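Local coordinates for DisA protein (Sorangium cellulosum, PDB 6CCA) that probably transfers methyl groups to a carbon of the polyketide chain on the disorazol assembly line, building a gem-dimethyl group, at residues 156-161 and 341-346; 163-168 and 348-353. One frame throughout, in Å; residues are numbered along the deposited sequence.

Both contacts join the same two parts of the chain. Helix 152-163 and the following helix 165-169 supply one side, and helix 342-346 with the loop after it supplies the other. Both are buried and apolar where the segments meet. Contact 1 is helix against helix, with Phe343 set among leucines. Contact 2 is smaller and sets a short helix against a 3-10 turn, through Tyr165, Leu168 and Leu350. It also has a charged outer side, where Arg164 pairs with Glu167. The centres of contact 1 and contact 2 lie about 9 Å apart. The two are bonded to each other through Tyr165 of contact 2 and Leu346 of contact 1.

Contact 1 (156-161 and 341-346); sequences RLLWAC and VHFLTL
Phe343 meets Leu157 and Leu158 through CD1, CE1 and CZ of its ring. Its CG lies anti to the backbone N (chi1 164°), which swings the ring toward helix 152-163. Leu158 comes in at the ring edge. Its CG is 3.6 Å from Phe343 CD1, and its CD1 lies in the ring plane, 3.9 Å from the same carbon. The side chains of Leu157 and Phe343 cross at about a right angle. Leu157 CD2 approaches the ring obliquely, 3.8 Å from Phe343 CZ. The axes of 156-161 and 342-346 approach to 10.5 Å, with 38° between their directions. Helix 342-346 follows strand 330-337, which runs parallel to 300-306 and antiparallel to 402-409. This sheet is consistent with the Rossmann-like fold of class I methyltransferases. The contact packs helix 152-163, one of the helices that precede the sheet in sequence, against helix 342-346. Leu158 also serves Leu346, which is buried like the other touching residues: Leu158 CD2 is 3.9 Å from Leu346 CB and 4.1 Å from Leu346 CD1. Tyr154 adds an edge-to-face partner to Phe343, and Leu108 of helix 102-114 touches Leu346.

Contact 2 (163-168 and 348-353); sequences RRYPEL and AGLLDG
Leu350 turns its CG anti to its carbonyl carbon (chi1 -66°), and its side chain points at Tyr165 and Leu168. Its CD1 lies between two partners, 3.8 Å from Leu168 CD1 and 4.1 Å from Tyr165 CE2. The side chains of Leu168 and Leu350 cross at about a right angle. Tyr165 has an unusual chi1 of -136°, away from the common staggered positions, and this carries the phenol end of its ring to Leu350. The other methyl, Leu350 CD2, is 3.7 Å from Tyr165 OH and 4.0 Å from Tyr165 CZ. It approaches the ring obliquely. Tyr165 OH also hydrogen-bonds to the carbonyl of Leu346, so the hydroxyl is satisfied although the residue is buried. That bond probably helps hold the phenol end in place.

A salt bridge lies within 163-168, away from Leu350. Arg164 grips Glu167 side-on, through two nitrogens. Arg164 NE donates to Glu167 OE2 at 3.0 Å, and Arg164 NH2 donates to Glu167 OE1 at 3.2 Å. The Glu167 carboxylate oxygens lie close to the guanidinium plane, but both bonds meet the carboxylate from above its own plane. Arg164 is the N-cap residue of helix 165-169, so the pair spans its first turn.

The contact joins this short helix to the loop between helices 342-346 and 372-381. Helix 175-179 touches both partners: Val178 meets Leu168, and Ala175 meets Leu350.

Contact 1 (156-161 and 341-346)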
loop_
_atom_site.group_PDB
_atom_site.type_symbol
_atom_site.label_atom_id
_atom_site.label_comp_id
_atom_site.label_asym_id
_atom_site.label_seq_id
_atom_site.Cartn_x
_atom_site.Cartn_y
_atom_site.Cartn_z
ATOM N N ARG A 156 -6.502 -16.559 1.854
ATOM C CA ARG A 156 -7.709 -16.437 2.658
ATOM C C ARG A 156 -8.550 -15.242 2.219
ATOM O O ARG A 156 -9.744 -15.380 1.954
ATOM C CB ARG A 156 -7.355 -16.314 4.142
ATOM C CG ARG A 156 -7.110 -17.644 4.834
ATOM C CD ARG A 156 -7.089 -17.484 6.346
ATOM N NE ARG A 156 -8.379 -17.037 6.866
ATOM C CZ ARG A 156 -8.590 -15.843 7.412
ATOM N NH1 ARG A 156 -7.595 -14.972 7.510
ATOM N NH2 ARG A 156 -9.796 -15.521 7.859
ATOM N N LEU A 157 -7.926 -14.069 2.144
ATOM C CA LEU A 157 -8.641 -12.870 1.742
ATOM C C LEU A 157 -9.245 -13.018 0.312
ATOM O O LEU A 157 -10.357 -12.598 0.059
ATOM C CB LEU A 157 -7.695 -11.671 1.775
ATOM C CG LEU A 157 -8.374 -10.385 1.271
ATOM C CD1 LEU A 157 -9.627 -10.114 2.082
ATOM C CD2 LEU A 157 -7.452 -9.157 1.342
ATOM N N LEU A 158 -8.439 -13.498 -0.654
ATOM C CA LEU A 158 -8.962 -13.673 -2.015
ATOM C C LEU A 158 -10.138 -14.622 -2.024
ATOM O O LEU A 158 -11.096 -14.415 -2.752
ATOM C CB LEU A 158 -7.902 -14.225 -2.929
ATOM C CG LEU A 158 -6.808 -13.263 -3.319
ATOM C CD1 LEU A 158 -5.910 -13.956 -4.284
ATOM C CD2 LEU A 158 -7.410 -12.051 -4.059
ATOM N N TRP A 159 -10.052 -15.709 -1.266
ATOM C CA TRP A 159 -11.163 -16.682 -1.192
ATOM C C TRP A 159 -12.419 -16.090 -0.580
ATOM O O TRP A 159 -13.506 -16.269 -1.118
ATOM C CB TRP A 159 -10.744 -17.976 -0.470
ATOM C CG TRP A 159 -11.689 -19.108 -0.750
ATOM C CD1 TRP A 159 -12.643 -19.606 0.097
ATOM C CD2 TRP A 159 -11.880 -19.763 -2.006
ATOM N NE1 TRP A 159 -13.363 -20.584 -0.559
ATOM C CE2 TRP A 159 -12.935 -20.675 -1.850
ATOM C CE3 TRP A 159 -11.232 -19.684 -3.225
ATOM C CZ2 TRP A 159 -13.323 -21.550 -2.859
ATOM C CZ3 TRP A 159 -11.645 -20.502 -4.249
ATOM C CH2 TRP A 159 -12.672 -21.448 -4.056
ATOM N N ALA A 160 -12.280 -15.232 0.436
ATOM C CA ALA A 160 -13.441 -14.544 1.005
ATOM C C ALA A 160 -14.079 -13.603 -0.034
ATOM O O ALA A 160 -15.302 -13.499 -0.139
ATOM C CB ALA A 160 -13.054 -13.788 2.292
ATOM N N CYS A 161 -13.263 -12.925 -0.811
ATOM C CA CYS A 161 -13.780 -12.024 -1.834
ATOM C C CYS A 161 -14.447 -12.878 -2.929
ATOM O O CYS A 161 -15.530 -12.558 -3.388
ATOM C CB CYS A 161 -12.659 -11.214 -2.469
ATOM S SG CYS A 161 -12.016 -9.920 -1.352
ATOM N N VAL A 341 0.256 -6.161 -8.623
ATOM C CA VAL A 341 -0.090 -7.607 -8.526
ATOM C C VAL A 341 -1.611 -7.876 -8.561
ATOM O O VAL A 341 -2.443 -7.077 -8.063
ATOM C CB VAL A 341 0.590 -8.247 -7.282
ATOM C CG1 VAL A 341 2.098 -8.127 -7.428
ATOM C CG2 VAL A 341 0.140 -7.598 -5.977
ATOM N N HIS A 342 -1.979 -9.051 -9.139
ATOM C CA HIS A 342 -3.384 -9.390 -9.327
ATOM C C HIS A 342 -4.094 -9.518 -7.980
ATOM O O HIS A 342 -5.273 -9.170 -7.830
ATOM C CB HIS A 342 -3.498 -10.696 -10.088
ATOM C CG HIS A 342 -2.868 -10.664 -11.438
ATOM N ND1 HIS A 342 -2.802 -9.522 -12.224
ATOM C CD2 HIS A 342 -2.308 -11.658 -12.175
ATOM C CE1 HIS A 342 -2.173 -9.802 -13.347
ATOM N NE2 HIS A 342 -1.879 -11.091 -13.345
ATOM N N PHE A 343 -3.353 -9.944 -6.978
ATOM C CA PHE A 343 -3.892 -10.025 -5.636
ATOM C C PHE A 343 -4.469 -8.732 -5.201
ATOM O O PHE A 343 -5.524 -8.652 -4.576
ATOM C CB PHE A 343 -2.797 -10.446 -4.619
ATOM C CG PHE A 343 -3.217 -10.154 -3.190
ATOM C CD1 PHE A 343 -4.169 -10.967 -2.565
ATOM C CD2 PHE A 343 -2.772 -9.035 -2.530
ATOM C CE1 PHE A 343 -4.648 -10.702 -1.258
ATOM C CE2 PHE A 343 -3.247 -8.711 -1.252
ATOM C CZ PHE A 343 -4.178 -9.565 -0.595
ATOM N N LEU A 344 -3.743 -7.644 -5.441
ATOM C CA LEU A 344 -4.242 -6.326 -5.095
ATOM C C LEU A 344 -5.399 -5.865 -5.958
ATOM O O LEU A 344 -6.402 -5.278 -5.464
ATOM C CB LEU A 344 -3.097 -5.282 -5.189
ATOM C CG LEU A 344 -2.019 -5.485 -4.110
ATOM C CD1 LEU A 344 -0.906 -4.452 -4.387
ATOM C CD2 LEU A 344 -2.562 -5.288 -2.701
ATOM N N THR A 345 -5.269 -6.040 -7.273
ATOM C CA THR A 345 -6.365 -5.637 -8.142
ATOM C C THR A 345 -7.697 -6.257 -7.692
ATOM O O THR A 345 -8.717 -5.587 -7.635
ATOM C CB THR A 345 -6.097 -5.976 -9.626
ATOM O OG1 THR A 345 -4.921 -5.256 -10.081
ATOM C CG2 THR A 345 -7.345 -5.601 -10.482
ATOM N N LEU A 346 -7.668 -7.530 -7.356
ATOM C CA LEU A 346 -8.906 -8.253 -6.980
ATOM C C LEU A 346 -9.487 -7.827 -5.626
ATOM O O LEU A 346 -10.695 -7.855 -5.481
ATOM C CB LEU A 346 -8.681 -9.750 -6.947
ATOM C CG LEU A 346 -8.426 -10.413 -8.261
ATOM C CD1 LEU A 346 -8.103 -11.891 -8.066
ATOM C CD2 LEU A 346 -9.654 -10.196 -9.104
#

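Contact 2 (163-168 and 348-353)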
loop_
_atom_site.group_PDB
_atom_site.type_symbol
_atom_site.label_atom_id
_atom_site.label_comp_id
_atom_site.label_asym_id
_atom_site.label_seq_id
_atom_site.Cartn_x
_atom_site.Cartn_y
_atom_site.Cartn_z
ATOM N N ARG A 163 -15.897 -15.734 -2.863
ATOM C CA ARG A 163 -17.235 -16.215 -2.494
ATOM C C ARG A 163 -18.329 -15.204 -2.678
ATOM O O ARG A 163 -19.511 -15.606 -2.865
ATOM C CB ARG A 163 -17.233 -16.811 -1.087
ATOM C CG ARG A 163 -16.355 -18.039 -0.937
ATOM C CD ARG A 163 -16.428 -18.653 0.471
ATOM N NE ARG A 163 -17.684 -19.387 0.624
ATOM C CZ ARG A 163 -18.596 -19.150 1.522
ATOM N NH1 ARG A 163 -18.411 -18.211 2.430
ATOM N NH2 ARG A 163 -19.711 -19.940 1.571
ATOM N N ARG A 164 -18.037 -13.909 -2.595
ATOM C CA ARG A 164 -19.054 -12.916 -2.743
ATOM C C ARG A 164 -18.874 -12.070 -3.934
ATOM O O ARG A 164 -19.502 -10.965 -4.047
ATOM C CB ARG A 164 -19.020 -11.994 -1.499
ATOM C CG ARG A 164 -19.111 -12.757 -0.206
ATOM C CD ARG A 164 -20.481 -13.291 0.014
ATOM N NE ARG A 164 -21.527 -12.258 0.002
ATOM C CZ ARG A 164 -21.814 -11.448 1.028
ATOM N NH1 ARG A 164 -21.123 -11.463 2.150
ATOM N NH2 ARG A 164 -22.833 -10.615 0.920
ATOM N N TYR A 165 -17.971 -12.477 -4.837
ATOM C CA TYR A 165 -17.525 -11.538 -5.917
ATOM C C TYR A 165 -18.653 -11.033 -6.843
ATOM O O TYR A 165 -18.710 -9.854 -7.159
ATOM C CB TYR A 165 -16.335 -12.108 -6.758
ATOM C CG TYR A 165 -15.251 -11.036 -6.991
ATOM C CD1 TYR A 165 -15.322 -10.163 -8.091
ATOM C CD2 TYR A 165 -14.185 -10.888 -6.086
ATOM C CE1 TYR A 165 -14.369 -9.201 -8.268
ATOM C CE2 TYR A 165 -13.195 -9.907 -6.258
ATOM C CZ TYR A 165 -13.283 -9.080 -7.355
ATOM O OH TYR A 165 -12.337 -8.090 -7.531
ATOM N N PRO A 166 -19.526 -11.913 -7.276
ATOM C CA PRO A 166 -20.633 -11.435 -8.146
ATOM C C PRO A 166 -21.437 -10.313 -7.465
ATOM O O PRO A 166 -21.635 -9.273 -8.083
ATOM C CB PRO A 166 -21.439 -12.695 -8.394
ATOM C CG PRO A 166 -20.430 -13.832 -8.201
ATOM C CD PRO A 166 -19.532 -13.362 -7.094
ATOM N N GLU A 167 -21.805 -10.463 -6.195
ATOM C CA GLU A 167 -22.349 -9.331 -5.419
ATOM C C GLU A 167 -21.491 -8.081 -5.318
ATOM O O GLU A 167 -21.990 -6.985 -5.444
ATOM C CB GLU A 167 -22.722 -9.785 -4.037
ATOM C CG GLU A 167 -23.829 -10.841 -4.029
ATOM C CD GLU A 167 -23.831 -11.565 -2.718
ATOM O OE1 GLU A 167 -24.524 -11.057 -1.803
ATOM O OE2 GLU A 167 -23.082 -12.572 -2.548
ATOM N N LEU A 168 -20.201 -8.244 -5.086
ATOM C CA LEU A 168 -19.286 -7.145 -4.979
ATOM C C LEU A 168 -19.293 -6.330 -6.267
ATOM O O LEU A 168 -19.396 -5.109 -6.263
ATOM C CB LEU A 168 -17.869 -7.667 -4.669
ATOM C CG LEU A 168 -17.680 -8.112 -3.210
ATOM C CD1 LEU A 168 -16.415 -8.877 -3.026
ATOM C CD2 LEU A 168 -17.638 -6.927 -2.248
ATOM N N ALA A 348 -7.825 -4.957 -3.031
ATOM C CA ALA A 348 -7.708 -3.479 -2.875
ATOM C C ALA A 348 -8.410 -2.746 -4.010
ATOM O O ALA A 348 -8.979 -1.682 -3.822
ATOM C CB ALA A 348 -6.228 -3.092 -2.795
ATOM N N GLY A 349 -8.474 -3.356 -5.204
ATOM C CA GLY A 349 -9.224 -2.776 -6.357
ATOM C C GLY A 349 -10.709 -2.543 -6.238
ATOM O O GLY A 349 -11.360 -1.886 -7.103
ATOM N N LEU A 350 -11.298 -3.161 -5.206
ATOM C CA LEU A 350 -12.674 -2.981 -4.913
ATOM C C LEU A 350 -12.892 -1.692 -4.081
ATOM O O LEU A 350 -14.023 -1.296 -3.922
ATOM C CB LEU A 350 -13.231 -4.162 -4.100
ATOM C CG LEU A 350 -13.270 -5.494 -4.843
ATOM C CD1 LEU A 350 -13.424 -6.626 -3.857
ATOM C CD2 LEU A 350 -14.368 -5.504 -5.879
ATOM N N LEU A 351 -11.839 -1.043 -3.610
ATOM C CA LEU A 351 -11.986 0.099 -2.646
ATOM C C LEU A 351 -11.836 1.437 -3.342
ATOM O O LEU A 351 -11.105 1.562 -4.333
ATOM C CB LEU A 351 -10.919 0.000 -1.555
ATOM C CG LEU A 351 -11.022 -1.175 -0.580
ATOM C CD1 LEU A 351 -9.786 -1.291 0.332
ATOM C CD2 LEU A 351 -12.308 -1.066 0.202
ATOM N N ASP A 352 -12.514 2.450 -2.819
ATOM C CA ASP A 352 -12.484 3.784 -3.439
ATOM C C ASP A 352 -11.102 4.374 -3.496
ATOM O O ASP A 352 -10.744 5.028 -4.462
ATOM C CB ASP A 352 -13.375 4.733 -2.632
ATOM C CG ASP A 352 -14.876 4.435 -2.768
ATOM O OD1 ASP A 352 -15.299 3.569 -3.523
ATOM O OD2 ASP A 352 -15.655 5.101 -2.080
ATOM N N GLY A 353 -10.315 4.140 -2.442
ATOM C CA GLY A 353 -8.945 4.667 -2.347
ATOM C C GLY A 353 -8.050 4.255 -3.505
ATOM O O GLY A 353 -7.154 5.015 -3.917
#